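Local coordinates for protein plantacyanin (Spinacia oleracea, PDB 1F56) that carries a single copper ion in a cupredoxin beta barrel and probably shuttles electrons as a small basic blue copper protein of plants, at residues I5-N10 and G82-A87; F27-G32 and G59-K64; A1-G6 and A21-V26. All blocks are in the same frame, centred on the assembly; numbering follows the deposited sequence.

Overall arrangement
Interactions 2 and 3 build the three-stranded sheet of the cupredoxin barrel, and interaction 1 ties its first strand, with the loop after it, to strand 85-90 of the four-stranded sheet. Interaction 3 closes first along the chain, pairing strand 2-6 with strand 24-28 in parallel; interaction 2 opens after it and adds strand 60-64, antiparallel, on the other side of 24-28, the centres of interactions 2 and 3 about 11 Å apart. Interaction 1 shares I5 and G6 with interaction 3; its centre lies about 12 Å from that of interaction 2 and 15 Å from that of interaction 3. Backbone hydrogen bonds of I5 and W7 with K28 join 1 to 2. The sheet thus leads to the loops around the copper, with M84 one of its four ligands.

Interaction 1. Residues I5-N10 and G82-A87; sequences IGWSFN and GGMKIA
M84, a ligand of the copper, is held by its thioether between two aromatic rings of the segment I5-N10. Its methyl CE lies over one face of the W7 indole, 3.5 Å from the centroid of the five-membered ring and only 5° off the normal, a CH-pi contact. Its sulfur SD sits over a face of the F9 ring, 4.4 Å from the centroid, a Met-aromatic contact; toward W7 the same SD stands obliquely. The chain bends at the last torsion (chi3 90°), which turns the methyl onto the indole while the sulfur stays over the F9 face. CG of M84 packs against backbone, 3.4 Å from S8 O and 3.5 Å from F9 CA. W7 reaches the methionine with CG anti to the backbone N (chi1 -163°), and its NE1 is satisfied by N35 O. Farther along, W7 CZ3 touches I86 CG1 at 4.1 Å. G83 lies close to F9 O, and its positive phi favours glycine; G83 O accepts from K85 N at 2.8 Å, closing an inverse gamma turn centred on M84. Between the two segments the grip is packing alone; M84 is also held by the copper, whose site H34, C74 and H79 complete, and by a backbone hydrogen bond to C74. F9 also meets the rings of H34 and H79. W7 meets F27 and Y29 of the next strand and its following loop, and I86 touches F72 of strand 68-73, so the contact joins strand 2-6, with the loop that follows it, to strand 85-90 of the other sheet.

Interaction 2. Residues F27-G32 and G59-K64; sequences FKYIKG and GQDRIK
The phenol of Y29 gives a very short hydrogen bond to the carboxylate of D61, 2.5 Å from OH to OD2, received on the syn lone pair of OD2. The carboxylate meets the tyrosine at its edge, with the two planes 48° apart, and the other oxygen, OD1, is hydrogen-bonded to S58 OG. Three backbone bonds run beside this pair. F27 N donates to D61 O at 2.9 Å and D61 N returns to F27 O at 3.1 Å, marking an antiparallel hydrogen-bonded pair, while Y29 N reaches G59 O at 3.0 Å from above the carbonyl plane. Because Q60 and D61 both face F27, the edge carries a classic beta bulge. Y29 takes the crowded rotamer, CG between the backbone N and the carbonyl carbon (chi1 56°), which lays its ring across G59: CA of G59 sits over the ring centre, 3.4 Å from the centroid, in a CH-pi contact. With positive phi and Y29 O close by, this is a glycine site in both backbone shape and crowding. Beyond these bonds the packing is apolar: F27 CE1 touches I63 CD1 at 3.9 Å, and both side chains lie on V36 of strand 36-39, while K28 and Q60 point to the other, exposed face. The buried D61 is thus gripped at both carboxylate oxygens, by Y29 and by S58, which would favour its ionised form and fix its rotation. Y29 in turn is held flat on G59, so the bond fixes a tyrosine that packs next to W7 and the copper ligand H34.

Interaction 3. Residues A1-G6 and A21-V26; sequences AVYNIG and AGDVLV
Four backbone hydrogen bonds form the tight part of this contact, zipping strand 2-6 to strand 24-26 in parallel. V24 N donates to A1 O at 2.8 Å and Y3 N to V24 O at 2.9 Å, both nearly along the carbonyl axis. V26 N then reaches Y3 O at 2.7 Å, and I5 N donates to V26 O at 2.7 Å, this last donor standing above the carbonyl plane. The donors alternate between the strands, so V2 pairs with V24, Y3 with L25 and N4 with V26. On the V2, V24 and V26 face the packing is aliphatic: V2 CG1 lies 3.8 Å from V26 CG2, and V2 lies alongside V24, both pointing the same way, CG2 of V2 against CB of V24. On the opposite face CD2 of L25 touches both CB of Y3 and CG1 of I5, with the leucine and isoleucine buried. The looser end is at the chain terminus. The N-terminal amine of A1 makes a salt bridge to D23 OD1 at 3.0 Å, approaching from above the carboxylate plane, and a water accepts from the same amine and donates to G22 O. The other oxygen, D23 OD2, is hydrogen-bonded to R20 N and lies 3.4 Å from Y3 CE1, at the edge of the tyrosine ring, whose plane is turned 85° against the carboxylate. A1, V2 and N4 are exposed, and R62 of strand 60-64 runs across the valine face. The amine's charge would be partly balanced by D23 at this end. A parallel pair joining the first strand to strand 24-28, with strand 60-64 antiparallel on the far side, is typical of the mixed sheet of the cupredoxin beta barrel.

Interaction 1. Residues I5-N10 and G82-A87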
# COMPACT_ATOMS: atom_id res chain seq x y z
N ILE A 5 -6.90 -6.23 -1.25
CA ILE A 5 -6.63 -5.50 -0.00
C ILE A 5 -7.75 -4.49 0.22
O ILE A 5 -8.14 -3.79 -0.70
CB ILE A 5 -5.27 -4.74 -0.05
CG1 ILE A 5 -4.11 -5.74 -0.15
CG2 ILE A 5 -5.09 -3.92 1.23
CD1 ILE A 5 -4.05 -6.70 1.04
N GLY A 6 -8.30 -4.42 1.43
CA GLY A 6 -9.36 -3.45 1.70
C GLY A 6 -8.63 -2.18 2.08
O GLY A 6 -8.16 -2.03 3.21
N TRP A 7 -8.51 -1.26 1.12
CA TRP A 7 -7.77 -0.02 1.35
C TRP A 7 -8.63 1.05 2.00
O TRP A 7 -9.38 1.75 1.34
CB TRP A 7 -7.22 0.47 0.01
CG TRP A 7 -6.12 1.48 0.11
CD1 TRP A 7 -6.05 2.68 -0.55
CD2 TRP A 7 -4.90 1.36 0.85
NE1 TRP A 7 -4.87 3.31 -0.27
CE2 TRP A 7 -4.14 2.53 0.59
CE3 TRP A 7 -4.36 0.38 1.71
CZ2 TRP A 7 -2.87 2.75 1.16
CZ3 TRP A 7 -3.10 0.60 2.28
CH2 TRP A 7 -2.36 1.78 1.99
N SER A 8 -8.52 1.16 3.32
CA SER A 8 -9.28 2.14 4.07
C SER A 8 -8.49 2.55 5.31
O SER A 8 -7.41 2.01 5.55
CB SER A 8 -10.62 1.56 4.50
OG SER A 8 -11.44 2.56 5.07
N PHE A 9 -9.02 3.48 6.10
CA PHE A 9 -8.31 3.91 7.30
C PHE A 9 -7.98 2.68 8.14
O PHE A 9 -6.94 2.60 8.78
CB PHE A 9 -9.18 4.91 8.08
CG PHE A 9 -9.33 6.23 7.36
CD1 PHE A 9 -8.36 7.22 7.48
CD2 PHE A 9 -10.42 6.46 6.52
CE1 PHE A 9 -8.46 8.41 6.78
CE2 PHE A 9 -10.54 7.65 5.81
CZ PHE A 9 -9.56 8.62 5.93
N ASN A 10 -8.86 1.69 8.11
CA ASN A 10 -8.60 0.46 8.82
C ASN A 10 -8.33 -0.56 7.71
O ASN A 10 -9.25 -1.19 7.18
CB ASN A 10 -9.81 0.04 9.66
CG ASN A 10 -9.58 -1.25 10.42
OD1 ASN A 10 -9.72 -2.35 9.88
ND2 ASN A 10 -9.19 -1.13 11.69
N GLY A 82 -3.71 8.51 10.00
CA GLY A 82 -4.89 7.81 10.47
C GLY A 82 -4.76 6.30 10.34
O GLY A 82 -5.71 5.56 10.61
N GLY A 83 -3.58 5.84 9.91
CA GLY A 83 -3.35 4.42 9.78
C GLY A 83 -3.30 3.85 8.38
O GLY A 83 -3.10 2.64 8.20
N MET A 84 -3.49 4.68 7.36
CA MET A 84 -3.43 4.16 6.01
C MET A 84 -2.00 3.96 5.53
O MET A 84 -1.46 4.75 4.76
CB MET A 84 -4.22 5.05 5.05
CG MET A 84 -5.72 4.90 5.19
SD MET A 84 -6.62 5.58 3.78
CE MET A 84 -6.71 4.12 2.66
N LYS A 85 -1.38 2.89 6.00
CA LYS A 85 -0.01 2.56 5.59
C LYS A 85 0.21 1.09 5.90
O LYS A 85 -0.33 0.58 6.89
CB LYS A 85 1.00 3.41 6.38
CG LYS A 85 0.92 3.13 7.88
CD LYS A 85 2.20 3.47 8.61
CE LYS A 85 2.39 4.95 8.82
NZ LYS A 85 3.62 5.20 9.65
N ILE A 86 0.99 0.40 5.07
CA ILE A 86 1.30 -1.00 5.33
C ILE A 86 2.68 -1.36 4.83
O ILE A 86 3.18 -0.78 3.86
CB ILE A 86 0.31 -2.00 4.69
CG1 ILE A 86 0.18 -1.72 3.20
CG2 ILE A 86 -1.01 -1.96 5.41
CD1 ILE A 86 -0.67 -2.78 2.47
N ALA A 87 3.29 -2.32 5.52
CA ALA A 87 4.60 -2.82 5.18
C ALA A 87 4.37 -4.32 5.01
O ALA A 87 3.91 -5.00 5.93
CB ALA A 87 5.58 -2.55 6.31

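Interaction 2. Residues F27-G32 and G59-K64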
# COMPACT_ATOMS: atom_id res chain seq x y z
N PHE A 27 -5.49 -3.31 -4.54
CA PHE A 27 -6.02 -2.32 -3.60
C PHE A 27 -7.40 -1.88 -4.07
O PHE A 27 -7.56 -1.30 -5.17
CB PHE A 27 -5.07 -1.12 -3.49
CG PHE A 27 -3.75 -1.45 -2.86
CD1 PHE A 27 -2.73 -2.06 -3.60
CD2 PHE A 27 -3.52 -1.17 -1.51
CE1 PHE A 27 -1.52 -2.39 -3.01
CE2 PHE A 27 -2.30 -1.50 -0.91
CZ PHE A 27 -1.29 -2.11 -1.66
N LYS A 28 -8.40 -2.14 -3.24
CA LYS A 28 -9.78 -1.82 -3.57
C LYS A 28 -10.34 -0.73 -2.67
O LYS A 28 -10.22 -0.81 -1.44
CB LYS A 28 -10.65 -3.08 -3.48
CG LYS A 28 -10.21 -4.17 -4.45
CD LYS A 28 -11.31 -5.17 -4.71
CE LYS A 28 -11.00 -5.99 -5.95
NZ LYS A 28 -12.09 -6.94 -6.29
N TYR A 29 -10.93 0.28 -3.32
CA TYR A 29 -11.51 1.43 -2.63
C TYR A 29 -12.26 2.28 -3.66
O TYR A 29 -12.24 1.96 -4.86
CB TYR A 29 -10.41 2.26 -1.96
CG TYR A 29 -9.34 2.71 -2.94
CD1 TYR A 29 -8.28 1.87 -3.29
CD2 TYR A 29 -9.41 3.97 -3.55
CE1 TYR A 29 -7.31 2.27 -4.23
CE2 TYR A 29 -8.44 4.38 -4.50
CZ TYR A 29 -7.40 3.53 -4.82
OH TYR A 29 -6.47 3.92 -5.76
N ILE A 30 -12.90 3.35 -3.22
CA ILE A 30 -13.65 4.19 -4.14
C ILE A 30 -12.70 5.22 -4.76
O ILE A 30 -12.06 6.01 -4.05
CB ILE A 30 -14.81 4.96 -3.45
CG1 ILE A 30 -15.89 3.98 -2.98
CG2 ILE A 30 -15.46 5.93 -4.43
CD1 ILE A 30 -16.98 4.63 -2.11
N LYS A 31 -12.61 5.18 -6.08
CA LYS A 31 -11.75 6.09 -6.83
C LYS A 31 -11.99 7.54 -6.40
O LYS A 31 -13.12 8.01 -6.40
CB LYS A 31 -12.04 5.93 -8.32
CG LYS A 31 -11.20 6.81 -9.23
CD LYS A 31 -11.64 6.64 -10.67
CE LYS A 31 -10.80 7.46 -11.61
NZ LYS A 31 -11.25 7.25 -13.01
N GLY A 32 -10.92 8.24 -6.04
CA GLY A 32 -11.05 9.63 -5.64
C GLY A 32 -10.99 9.87 -4.15
O GLY A 32 -10.65 10.96 -3.71
N GLY A 59 -8.74 2.76 -7.68
CA GLY A 59 -9.75 2.12 -6.85
C GLY A 59 -9.65 0.60 -6.93
O GLY A 59 -10.30 -0.11 -6.18
N GLN A 60 -8.84 0.11 -7.87
CA GLN A 60 -8.59 -1.32 -8.04
C GLN A 60 -7.22 -1.45 -8.70
O GLN A 60 -7.08 -1.96 -9.81
CB GLN A 60 -9.67 -1.97 -8.93
CG GLN A 60 -10.21 -1.08 -10.02
CD GLN A 60 -11.08 -1.83 -11.00
OE1 GLN A 60 -11.95 -2.61 -10.60
NE2 GLN A 60 -10.87 -1.59 -12.29
N ASP A 61 -6.21 -0.98 -7.97
CA ASP A 61 -4.83 -0.97 -8.42
C ASP A 61 -4.14 -2.31 -8.22
O ASP A 61 -4.13 -2.85 -7.11
CB ASP A 61 -4.07 0.13 -7.66
CG ASP A 61 -4.78 1.48 -7.73
OD1 ASP A 61 -5.04 1.94 -8.86
OD2 ASP A 61 -5.10 2.06 -6.67
N ARG A 62 -3.57 -2.85 -9.30
CA ARG A 62 -2.86 -4.12 -9.26
C ARG A 62 -1.38 -3.83 -9.15
O ARG A 62 -0.78 -3.27 -10.05
CB ARG A 62 -3.10 -4.92 -10.54
CG ARG A 62 -4.48 -5.52 -10.64
CD ARG A 62 -4.63 -6.33 -11.92
NE ARG A 62 -5.54 -7.45 -11.72
CZ ARG A 62 -5.19 -8.62 -11.19
NH1 ARG A 62 -3.93 -8.83 -10.82
NH2 ARG A 62 -6.09 -9.58 -11.03
N ILE A 63 -0.79 -4.23 -8.03
CA ILE A 63 0.62 -3.99 -7.82
C ILE A 63 1.34 -5.29 -7.44
O ILE A 63 0.93 -6.00 -6.52
CB ILE A 63 0.81 -2.96 -6.70
CG1 ILE A 63 0.05 -1.67 -7.06
CG2 ILE A 63 2.30 -2.68 -6.49
CD1 ILE A 63 0.19 -0.57 -6.03
N LYS A 64 2.40 -5.61 -8.17
CA LYS A 64 3.19 -6.80 -7.90
C LYS A 64 4.23 -6.53 -6.82
O LYS A 64 4.86 -5.47 -6.81
CB LYS A 64 3.83 -7.29 -9.20
CG LYS A 64 2.79 -7.58 -10.28
CD LYS A 64 3.39 -8.15 -11.55
CE LYS A 64 2.31 -8.44 -12.58
NZ LYS A 64 2.87 -8.89 -13.88

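Interaction 3. Residues A1-G6 and A21-V26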
# COMPACT_ATOMS: atom_id res chain seq x y z
N ALA A 1 0.47 -15.50 -6.44
CA ALA A 1 -0.96 -15.46 -6.03
C ALA A 1 -1.49 -14.02 -6.10
O ALA A 1 -0.72 -13.06 -6.10
CB ALA A 1 -1.10 -16.03 -4.62
N VAL A 2 -2.81 -13.88 -6.15
CA VAL A 2 -3.46 -12.57 -6.21
C VAL A 2 -4.32 -12.39 -4.96
O VAL A 2 -5.13 -13.27 -4.63
CB VAL A 2 -4.33 -12.45 -7.48
CG1 VAL A 2 -4.94 -11.04 -7.59
CG2 VAL A 2 -3.48 -12.74 -8.70
N TYR A 3 -4.13 -11.27 -4.25
CA TYR A 3 -4.86 -10.97 -3.02
C TYR A 3 -5.53 -9.58 -3.05
O TYR A 3 -4.90 -8.59 -3.44
CB TYR A 3 -3.89 -11.03 -1.82
CG TYR A 3 -3.21 -12.38 -1.63
CD1 TYR A 3 -1.82 -12.51 -1.71
CD2 TYR A 3 -3.95 -13.53 -1.38
CE1 TYR A 3 -1.20 -13.75 -1.55
CE2 TYR A 3 -3.34 -14.77 -1.22
CZ TYR A 3 -1.98 -14.87 -1.31
OH TYR A 3 -1.40 -16.11 -1.13
N ASN A 4 -6.79 -9.49 -2.63
CA ASN A 4 -7.49 -8.21 -2.59
C ASN A 4 -7.17 -7.53 -1.25
O ASN A 4 -7.16 -8.20 -0.21
CB ASN A 4 -9.02 -8.38 -2.65
CG ASN A 4 -9.51 -8.93 -3.97
OD1 ASN A 4 -8.96 -8.64 -5.03
ND2 ASN A 4 -10.58 -9.72 -3.91
N ILE A 5 -6.90 -6.23 -1.25
CA ILE A 5 -6.63 -5.50 -0.00
C ILE A 5 -7.75 -4.49 0.22
O ILE A 5 -8.14 -3.79 -0.70
CB ILE A 5 -5.27 -4.74 -0.05
CG1 ILE A 5 -4.11 -5.74 -0.15
CG2 ILE A 5 -5.09 -3.92 1.23
CD1 ILE A 5 -4.05 -6.70 1.04
N GLY A 6 -8.30 -4.42 1.43
CA GLY A 6 -9.36 -3.45 1.70
C GLY A 6 -8.63 -2.18 2.08
O GLY A 6 -8.16 -2.03 3.21
N ALA A 21 7.26 -13.04 -2.96
CA ALA A 21 7.69 -12.20 -4.07
C ALA A 21 6.87 -12.62 -5.28
O ALA A 21 6.61 -13.79 -5.46
CB ALA A 21 9.18 -12.42 -4.34
N GLY A 22 6.43 -11.67 -6.11
CA GLY A 22 5.64 -12.06 -7.27
C GLY A 22 4.13 -11.97 -7.06
O GLY A 22 3.39 -11.86 -8.02
N ASP A 23 3.67 -12.01 -5.81
CA ASP A 23 2.24 -11.90 -5.55
C ASP A 23 1.72 -10.56 -6.04
O ASP A 23 2.45 -9.55 -6.05
CB ASP A 23 1.94 -11.99 -4.05
CG ASP A 23 2.10 -13.40 -3.49
OD1 ASP A 23 2.21 -14.37 -4.27
OD2 ASP A 23 2.11 -13.51 -2.25
N VAL A 24 0.46 -10.54 -6.42
CA VAL A 24 -0.20 -9.32 -6.89
C VAL A 24 -1.19 -8.86 -5.81
O VAL A 24 -2.03 -9.63 -5.36
CB VAL A 24 -0.99 -9.58 -8.21
CG1 VAL A 24 -1.69 -8.30 -8.68
CG2 VAL A 24 -0.04 -10.12 -9.30
N LEU A 25 -1.06 -7.62 -5.37
CA LEU A 25 -2.01 -7.08 -4.38
C LEU A 25 -3.00 -6.21 -5.16
O LEU A 25 -2.60 -5.44 -6.04
CB LEU A 25 -1.32 -6.20 -3.35
CG LEU A 25 -0.34 -6.88 -2.38
CD1 LEU A 25 0.08 -5.89 -1.29
CD2 LEU A 25 -1.00 -8.10 -1.77
N VAL A 26 -4.28 -6.33 -4.86
CA VAL A 26 -5.25 -5.51 -5.53
C VAL A 26 -5.87 -4.59 -4.49
O VAL A 26 -6.66 -5.03 -3.65
CB VAL A 26 -6.36 -6.34 -6.22
CG1 VAL A 26 -7.28 -5.38 -7.02
CG2 VAL A 26 -5.74 -7.39 -7.18
O HOH W 1 1.40 -14.13 -8.68